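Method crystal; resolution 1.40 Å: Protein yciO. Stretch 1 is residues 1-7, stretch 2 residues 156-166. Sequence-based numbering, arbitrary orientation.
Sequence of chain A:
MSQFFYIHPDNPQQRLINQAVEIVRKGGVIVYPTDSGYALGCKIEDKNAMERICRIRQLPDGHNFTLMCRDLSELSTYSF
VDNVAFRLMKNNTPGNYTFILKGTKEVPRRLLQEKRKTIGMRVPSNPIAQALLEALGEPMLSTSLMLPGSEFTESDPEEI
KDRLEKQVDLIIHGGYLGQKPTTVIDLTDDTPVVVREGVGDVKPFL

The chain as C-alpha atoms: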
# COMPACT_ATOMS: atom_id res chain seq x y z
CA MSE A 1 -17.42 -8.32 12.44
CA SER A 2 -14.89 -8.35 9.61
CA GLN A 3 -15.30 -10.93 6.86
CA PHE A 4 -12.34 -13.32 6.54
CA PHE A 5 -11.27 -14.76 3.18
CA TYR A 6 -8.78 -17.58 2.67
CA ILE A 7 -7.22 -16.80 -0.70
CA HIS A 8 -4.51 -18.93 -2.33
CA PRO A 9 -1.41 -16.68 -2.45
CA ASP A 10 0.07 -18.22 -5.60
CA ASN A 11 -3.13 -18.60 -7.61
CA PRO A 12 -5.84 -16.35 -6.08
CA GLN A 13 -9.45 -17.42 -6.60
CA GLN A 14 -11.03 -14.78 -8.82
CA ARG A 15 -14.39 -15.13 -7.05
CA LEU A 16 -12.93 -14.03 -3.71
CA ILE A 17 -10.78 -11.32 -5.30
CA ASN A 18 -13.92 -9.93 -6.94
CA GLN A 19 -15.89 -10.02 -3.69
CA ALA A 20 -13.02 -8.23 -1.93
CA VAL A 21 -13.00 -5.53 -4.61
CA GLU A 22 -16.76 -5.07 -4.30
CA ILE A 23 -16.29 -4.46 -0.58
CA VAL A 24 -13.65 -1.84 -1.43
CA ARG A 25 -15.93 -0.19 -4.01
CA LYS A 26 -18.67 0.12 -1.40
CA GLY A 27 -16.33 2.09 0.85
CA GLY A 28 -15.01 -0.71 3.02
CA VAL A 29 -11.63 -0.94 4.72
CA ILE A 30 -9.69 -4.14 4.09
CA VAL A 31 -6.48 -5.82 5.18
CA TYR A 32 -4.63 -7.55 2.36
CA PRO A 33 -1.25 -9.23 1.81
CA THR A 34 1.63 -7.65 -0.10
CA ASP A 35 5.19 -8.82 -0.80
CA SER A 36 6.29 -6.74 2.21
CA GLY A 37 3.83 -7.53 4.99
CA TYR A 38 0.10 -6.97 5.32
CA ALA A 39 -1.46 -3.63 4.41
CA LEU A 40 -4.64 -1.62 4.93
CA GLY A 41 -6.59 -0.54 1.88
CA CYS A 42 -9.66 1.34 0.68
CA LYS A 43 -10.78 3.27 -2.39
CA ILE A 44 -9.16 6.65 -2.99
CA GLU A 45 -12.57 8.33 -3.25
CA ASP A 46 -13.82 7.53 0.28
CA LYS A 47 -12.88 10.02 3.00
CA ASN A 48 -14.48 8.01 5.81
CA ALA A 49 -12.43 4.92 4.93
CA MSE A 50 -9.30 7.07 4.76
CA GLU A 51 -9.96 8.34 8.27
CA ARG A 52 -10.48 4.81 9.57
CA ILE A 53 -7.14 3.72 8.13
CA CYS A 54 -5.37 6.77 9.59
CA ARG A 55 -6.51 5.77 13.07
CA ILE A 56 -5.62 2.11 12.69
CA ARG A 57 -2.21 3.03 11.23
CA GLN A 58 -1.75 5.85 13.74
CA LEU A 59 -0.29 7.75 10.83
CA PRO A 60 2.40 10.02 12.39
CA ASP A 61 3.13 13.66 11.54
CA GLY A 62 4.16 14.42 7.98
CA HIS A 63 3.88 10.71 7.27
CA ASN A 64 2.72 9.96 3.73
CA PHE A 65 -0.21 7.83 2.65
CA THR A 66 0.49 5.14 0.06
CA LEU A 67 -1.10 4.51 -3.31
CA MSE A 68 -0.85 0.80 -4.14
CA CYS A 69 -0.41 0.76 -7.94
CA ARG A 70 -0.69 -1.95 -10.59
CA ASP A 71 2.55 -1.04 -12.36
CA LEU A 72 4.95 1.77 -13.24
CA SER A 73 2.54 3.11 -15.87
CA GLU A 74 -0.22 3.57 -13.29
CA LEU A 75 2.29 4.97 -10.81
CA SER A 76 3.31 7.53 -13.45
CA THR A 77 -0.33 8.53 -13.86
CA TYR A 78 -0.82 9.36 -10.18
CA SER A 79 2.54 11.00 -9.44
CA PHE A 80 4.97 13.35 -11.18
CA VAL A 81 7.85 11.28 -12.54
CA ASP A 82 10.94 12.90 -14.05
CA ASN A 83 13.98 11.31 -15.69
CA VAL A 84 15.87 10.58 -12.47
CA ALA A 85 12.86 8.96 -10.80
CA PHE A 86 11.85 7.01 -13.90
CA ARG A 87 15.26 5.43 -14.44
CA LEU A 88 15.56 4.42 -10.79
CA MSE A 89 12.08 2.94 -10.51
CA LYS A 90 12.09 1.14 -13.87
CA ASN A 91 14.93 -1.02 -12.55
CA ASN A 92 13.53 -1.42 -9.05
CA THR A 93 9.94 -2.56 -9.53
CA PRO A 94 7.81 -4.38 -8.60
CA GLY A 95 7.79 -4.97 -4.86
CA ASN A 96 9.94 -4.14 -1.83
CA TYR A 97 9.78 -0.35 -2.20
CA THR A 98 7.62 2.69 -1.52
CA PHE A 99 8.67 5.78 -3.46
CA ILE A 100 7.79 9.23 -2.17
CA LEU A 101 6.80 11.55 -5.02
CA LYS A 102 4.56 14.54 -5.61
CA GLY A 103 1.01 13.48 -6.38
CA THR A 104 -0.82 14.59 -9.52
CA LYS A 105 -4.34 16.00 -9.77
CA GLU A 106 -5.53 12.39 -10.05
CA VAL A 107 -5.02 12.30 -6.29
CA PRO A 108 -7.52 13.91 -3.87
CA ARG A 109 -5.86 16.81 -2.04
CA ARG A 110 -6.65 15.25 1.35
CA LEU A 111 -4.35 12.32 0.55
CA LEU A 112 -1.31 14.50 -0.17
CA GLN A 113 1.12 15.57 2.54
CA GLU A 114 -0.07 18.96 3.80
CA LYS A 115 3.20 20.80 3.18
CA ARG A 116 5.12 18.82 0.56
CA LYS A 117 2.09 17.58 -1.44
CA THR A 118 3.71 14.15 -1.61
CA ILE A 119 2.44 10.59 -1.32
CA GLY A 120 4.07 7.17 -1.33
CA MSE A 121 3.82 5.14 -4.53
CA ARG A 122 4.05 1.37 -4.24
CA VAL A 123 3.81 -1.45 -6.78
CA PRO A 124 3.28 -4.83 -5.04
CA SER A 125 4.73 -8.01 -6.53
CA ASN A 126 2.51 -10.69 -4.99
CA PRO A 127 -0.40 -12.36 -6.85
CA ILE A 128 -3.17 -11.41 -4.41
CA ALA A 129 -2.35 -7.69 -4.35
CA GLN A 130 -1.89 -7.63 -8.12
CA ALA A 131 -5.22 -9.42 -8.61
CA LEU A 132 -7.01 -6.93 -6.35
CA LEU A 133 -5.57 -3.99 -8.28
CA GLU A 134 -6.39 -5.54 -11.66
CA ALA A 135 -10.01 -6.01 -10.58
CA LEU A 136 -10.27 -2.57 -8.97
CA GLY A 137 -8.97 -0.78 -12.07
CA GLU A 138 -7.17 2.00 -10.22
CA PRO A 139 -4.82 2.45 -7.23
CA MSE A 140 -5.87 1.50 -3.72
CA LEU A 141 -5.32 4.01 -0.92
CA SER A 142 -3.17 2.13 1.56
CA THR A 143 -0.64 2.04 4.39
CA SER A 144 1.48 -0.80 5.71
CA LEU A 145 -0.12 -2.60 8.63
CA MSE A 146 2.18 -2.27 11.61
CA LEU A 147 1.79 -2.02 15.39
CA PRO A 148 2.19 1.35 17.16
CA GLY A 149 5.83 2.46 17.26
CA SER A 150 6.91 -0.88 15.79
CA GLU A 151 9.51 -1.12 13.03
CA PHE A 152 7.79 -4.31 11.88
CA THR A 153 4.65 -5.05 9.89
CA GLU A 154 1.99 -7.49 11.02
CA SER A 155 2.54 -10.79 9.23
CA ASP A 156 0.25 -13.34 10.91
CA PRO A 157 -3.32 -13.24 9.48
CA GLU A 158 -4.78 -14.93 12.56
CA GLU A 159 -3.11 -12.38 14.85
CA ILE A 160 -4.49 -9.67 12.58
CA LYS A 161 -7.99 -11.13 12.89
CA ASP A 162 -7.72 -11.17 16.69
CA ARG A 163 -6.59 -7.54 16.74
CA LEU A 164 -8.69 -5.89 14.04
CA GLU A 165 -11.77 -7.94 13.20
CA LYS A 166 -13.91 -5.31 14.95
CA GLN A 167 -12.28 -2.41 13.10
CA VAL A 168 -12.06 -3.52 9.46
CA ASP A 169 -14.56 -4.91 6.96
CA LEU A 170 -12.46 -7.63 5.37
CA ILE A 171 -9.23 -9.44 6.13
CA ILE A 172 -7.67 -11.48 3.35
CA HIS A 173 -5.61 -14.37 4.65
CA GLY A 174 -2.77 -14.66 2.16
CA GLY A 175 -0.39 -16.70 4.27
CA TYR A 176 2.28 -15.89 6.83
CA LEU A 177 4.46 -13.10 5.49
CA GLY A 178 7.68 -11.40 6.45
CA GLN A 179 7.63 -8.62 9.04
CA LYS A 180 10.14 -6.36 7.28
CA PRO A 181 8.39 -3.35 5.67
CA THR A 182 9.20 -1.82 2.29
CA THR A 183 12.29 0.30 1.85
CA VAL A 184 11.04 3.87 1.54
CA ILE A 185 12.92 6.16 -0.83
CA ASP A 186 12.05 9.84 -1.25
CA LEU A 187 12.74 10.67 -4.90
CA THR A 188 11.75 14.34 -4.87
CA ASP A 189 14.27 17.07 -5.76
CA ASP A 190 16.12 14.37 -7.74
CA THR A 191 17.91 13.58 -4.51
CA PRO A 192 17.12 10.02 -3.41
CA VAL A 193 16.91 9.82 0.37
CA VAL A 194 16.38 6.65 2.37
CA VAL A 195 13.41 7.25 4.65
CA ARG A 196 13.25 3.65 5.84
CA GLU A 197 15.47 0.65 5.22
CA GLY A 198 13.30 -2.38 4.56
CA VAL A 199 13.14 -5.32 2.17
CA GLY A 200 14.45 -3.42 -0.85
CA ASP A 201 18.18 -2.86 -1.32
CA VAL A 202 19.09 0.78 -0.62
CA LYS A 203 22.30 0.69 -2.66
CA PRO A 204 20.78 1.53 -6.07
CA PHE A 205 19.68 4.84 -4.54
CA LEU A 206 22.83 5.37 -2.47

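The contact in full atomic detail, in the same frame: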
# COMPACT_ATOMS: atom_id res chain seq x y z
N MSE A 1 -18.75 -7.63 12.41
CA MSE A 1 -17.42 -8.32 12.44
C MSE A 1 -16.86 -8.42 11.03
O MSE A 1 -17.60 -8.63 10.06
CB MSE A 1 -17.57 -9.72 13.04
CG MSE A 1 -16.33 -10.20 13.80
SE MSE A 1 -16.31 -9.57 15.64
CE MSE A 1 -16.33 -7.67 15.34
N SER A 2 -15.54 -8.28 10.90
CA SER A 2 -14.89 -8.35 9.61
C SER A 2 -15.08 -9.70 8.93
O SER A 2 -15.14 -10.74 9.60
CB SER A 2 -13.39 -8.09 9.76
OG SER A 2 -12.71 -8.23 8.53
N GLN A 3 -15.19 -9.68 7.61
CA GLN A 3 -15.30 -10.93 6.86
C GLN A 3 -13.86 -11.43 6.81
O GLN A 3 -12.92 -10.65 6.98
CB GLN A 3 -15.84 -10.67 5.46
CG GLN A 3 -17.36 -10.61 5.40
CD GLN A 3 -17.88 -10.36 4.00
OE1 GLN A 3 -18.02 -9.21 3.57
NE2 GLN A 3 -18.17 -11.43 3.28
N PHE A 4 -13.68 -12.73 6.58
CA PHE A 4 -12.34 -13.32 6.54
C PHE A 4 -12.26 -14.28 5.36
O PHE A 4 -12.95 -15.30 5.33
CB PHE A 4 -12.09 -14.06 7.87
CG PHE A 4 -10.65 -14.41 8.12
CD1 PHE A 4 -10.18 -15.70 7.85
CD2 PHE A 4 -9.77 -13.47 8.64
CE1 PHE A 4 -8.85 -16.03 8.11
CE2 PHE A 4 -8.43 -13.80 8.89
CZ PHE A 4 -7.97 -15.08 8.63
N PHE A 5 -11.43 -13.94 4.38
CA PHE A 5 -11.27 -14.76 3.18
C PHE A 5 -9.94 -15.50 3.14
O PHE A 5 -8.89 -14.91 3.38
CB PHE A 5 -11.31 -13.91 1.90
CG PHE A 5 -12.64 -13.28 1.59
CD1 PHE A 5 -13.77 -13.57 2.34
CD2 PHE A 5 -12.75 -12.39 0.53
CE1 PHE A 5 -15.00 -12.97 2.03
CE2 PHE A 5 -13.96 -11.79 0.21
CZ PHE A 5 -15.09 -12.08 0.97
N TYR A 6 -9.99 -16.79 2.81
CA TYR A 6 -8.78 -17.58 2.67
C TYR A 6 -8.53 -17.60 1.17
O TYR A 6 -9.24 -18.27 0.42
CB TYR A 6 -9.00 -19.01 3.16
CG TYR A 6 -8.95 -19.16 4.65
CD1 TYR A 6 -7.72 -19.24 5.32
CD2 TYR A 6 -10.12 -19.23 5.41
CE1 TYR A 6 -7.67 -19.39 6.70
CE2 TYR A 6 -10.07 -19.38 6.79
CZ TYR A 6 -8.85 -19.47 7.43
OH TYR A 6 -8.80 -19.64 8.79
N ILE A 7 -7.53 -16.84 0.72
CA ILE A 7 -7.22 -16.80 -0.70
C ILE A 7 -5.84 -17.39 -0.98
O ILE A 7 -4.86 -17.06 -0.32
CB ILE A 7 -7.27 -15.34 -1.22
CG1 ILE A 7 -8.67 -14.75 -0.97
CG2 ILE A 7 -6.93 -15.29 -2.71
CD1 ILE A 7 -8.87 -13.35 -1.53
N ASP A 156 1.07 -12.18 10.58
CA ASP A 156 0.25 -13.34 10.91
C ASP A 156 -1.23 -12.97 10.74
O ASP A 156 -1.77 -12.20 11.53
CB ASP A 156 0.52 -13.74 12.36
CG ASP A 156 -0.21 -15.00 12.78
OD1 ASP A 156 -1.33 -15.24 12.29
OD2 ASP A 156 0.33 -15.74 13.62
N PRO A 157 -1.90 -13.54 9.72
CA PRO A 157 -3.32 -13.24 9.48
C PRO A 157 -4.27 -13.57 10.63
O PRO A 157 -5.29 -12.91 10.80
CB PRO A 157 -3.62 -14.04 8.21
CG PRO A 157 -2.69 -15.20 8.30
CD PRO A 157 -1.41 -14.56 8.78
N GLU A 158 -3.93 -14.58 11.43
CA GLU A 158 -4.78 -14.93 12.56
C GLU A 158 -4.61 -13.90 13.68
O GLU A 158 -5.57 -13.55 14.36
CB GLU A 158 -4.43 -16.33 13.07
CG GLU A 158 -4.99 -17.45 12.21
CD GLU A 158 -6.50 -17.38 12.05
OE1 GLU A 158 -7.19 -17.03 13.04
OE2 GLU A 158 -7.00 -17.67 10.94
N GLU A 159 -3.39 -13.40 13.85
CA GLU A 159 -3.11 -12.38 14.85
C GLU A 159 -3.84 -11.11 14.42
O GLU A 159 -4.40 -10.39 15.25
CB GLU A 159 -1.60 -12.13 14.94
CG GLU A 159 -1.16 -11.09 15.98
CD GLU A 159 -1.38 -9.66 15.53
OE1 GLU A 159 -1.01 -9.32 14.38
OE2 GLU A 159 -1.92 -8.86 16.33
N ILE A 160 -3.83 -10.84 13.12
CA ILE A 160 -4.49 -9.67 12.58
C ILE A 160 -6.00 -9.74 12.84
O ILE A 160 -6.62 -8.74 13.20
CB ILE A 160 -4.22 -9.54 11.06
CG1 ILE A 160 -2.74 -9.23 10.84
CG2 ILE A 160 -5.11 -8.46 10.45
CD1 ILE A 160 -2.32 -9.19 9.38
N LYS A 161 -6.57 -10.93 12.66
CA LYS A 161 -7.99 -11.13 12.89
C LYS A 161 -8.32 -10.86 14.36
O LYS A 161 -9.30 -10.18 14.66
CB LYS A 161 -8.38 -12.57 12.52
CG LYS A 161 -9.86 -12.90 12.67
CD LYS A 161 -10.14 -14.30 12.12
CE LYS A 161 -11.62 -14.67 12.20
NZ LYS A 161 -12.09 -14.86 13.60
N ASP A 162 -7.49 -11.37 15.26
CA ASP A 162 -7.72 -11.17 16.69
C ASP A 162 -7.66 -9.69 17.07
O ASP A 162 -8.43 -9.23 17.91
CB ASP A 162 -6.68 -11.92 17.53
CG ASP A 162 -6.78 -13.43 17.38
OD1 ASP A 162 -7.90 -13.93 17.14
OD2 ASP A 162 -5.74 -14.11 17.53
N ARG A 163 -6.76 -8.95 16.44
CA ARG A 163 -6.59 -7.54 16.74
C ARG A 163 -7.53 -6.56 16.05
O ARG A 163 -7.96 -5.58 16.66
CB ARG A 163 -5.15 -7.11 16.44
CG ARG A 163 -4.89 -5.62 16.66
CD ARG A 163 -3.54 -5.18 16.10
NE ARG A 163 -2.43 -5.90 16.71
CZ ARG A 163 -2.10 -5.83 17.99
NH1 ARG A 163 -2.80 -5.06 18.82
NH2 ARG A 163 -1.05 -6.51 18.45
N LEU A 164 -7.87 -6.83 14.79
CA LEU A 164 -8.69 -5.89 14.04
C LEU A 164 -10.03 -6.32 13.47
O LEU A 164 -10.65 -5.55 12.73
CB LEU A 164 -7.85 -5.31 12.90
CG LEU A 164 -6.56 -4.60 13.29
CD1 LEU A 164 -5.72 -4.31 12.04
CD2 LEU A 164 -6.89 -3.32 14.03
N GLU A 165 -10.51 -7.51 13.78
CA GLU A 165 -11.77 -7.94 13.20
C GLU A 165 -12.96 -7.05 13.54
O GLU A 165 -13.99 -7.10 12.87
CB GLU A 165 -12.07 -9.40 13.56
CG GLU A 165 -12.48 -9.65 14.99
CD GLU A 165 -12.66 -11.12 15.26
OE1 GLU A 165 -13.17 -11.83 14.36
OE2 GLU A 165 -12.29 -11.59 16.36
N LYS A 166 -12.83 -6.22 14.57
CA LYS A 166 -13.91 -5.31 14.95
C LYS A 166 -13.72 -3.93 14.32
O LYS A 166 -14.61 -3.08 14.40
CB LYS A 166 -13.97 -5.13 16.47
CG LYS A 166 -14.20 -6.40 17.27
CD LYS A 166 -14.53 -6.09 18.73
CE LYS A 166 -13.41 -5.32 19.41
NZ LYS A 166 -13.74 -4.99 20.83
O HOH W 1 -13.59 -12.23 11.14

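The N-terminal strand, residues 3-6, runs nearly antiparallel to the helix that begins at Pro157. Their axes make an angle of 173° and come within 10.8 Å. The backbones draw closest where stretch 1 begins and stretch 2 ends.

Asp156 caps the helix. Its OD1 accepts from Glu158 N (2.8 Å) and Glu159 N (3.2 Å), satisfying amides that have no earlier helical carbonyl to bond. Pro157 O lies near the edge of the Phe4 ring, 3.8 Å from Phe4 CE2, and Pro157 CB adds an apolar contact at 4.5 Å from Phe4 CZ. Glu158 reaches two aromatic residues: its OE2 is 3.6 Å from Phe4 CZ and 3.4 Å from Tyr6 OH. The CA-to-CB bond of Lys161 points toward stretch 1, and its aliphatic chain lies over one face of Phe4. Its CD sits 3.9 Å from the centroid of the Phe4 ring, a CH-pi contact. Lys161 NZ continues to Glu165 OE1 (3.3 Å), a salt bridge with a weak hydrogen bond.

Glu165 accepts a direct backbone hydrogen bond: Ser2 N donates to Glu165 O at 2.8 Å. A water donates to both Ser2 O (2.6 Å) and Glu165 OE1 (3.3 Å), adding a bridge. Lys166 CG lies 3.1 Å from CE of the selenomethionine Met1, unusually close for two carbons.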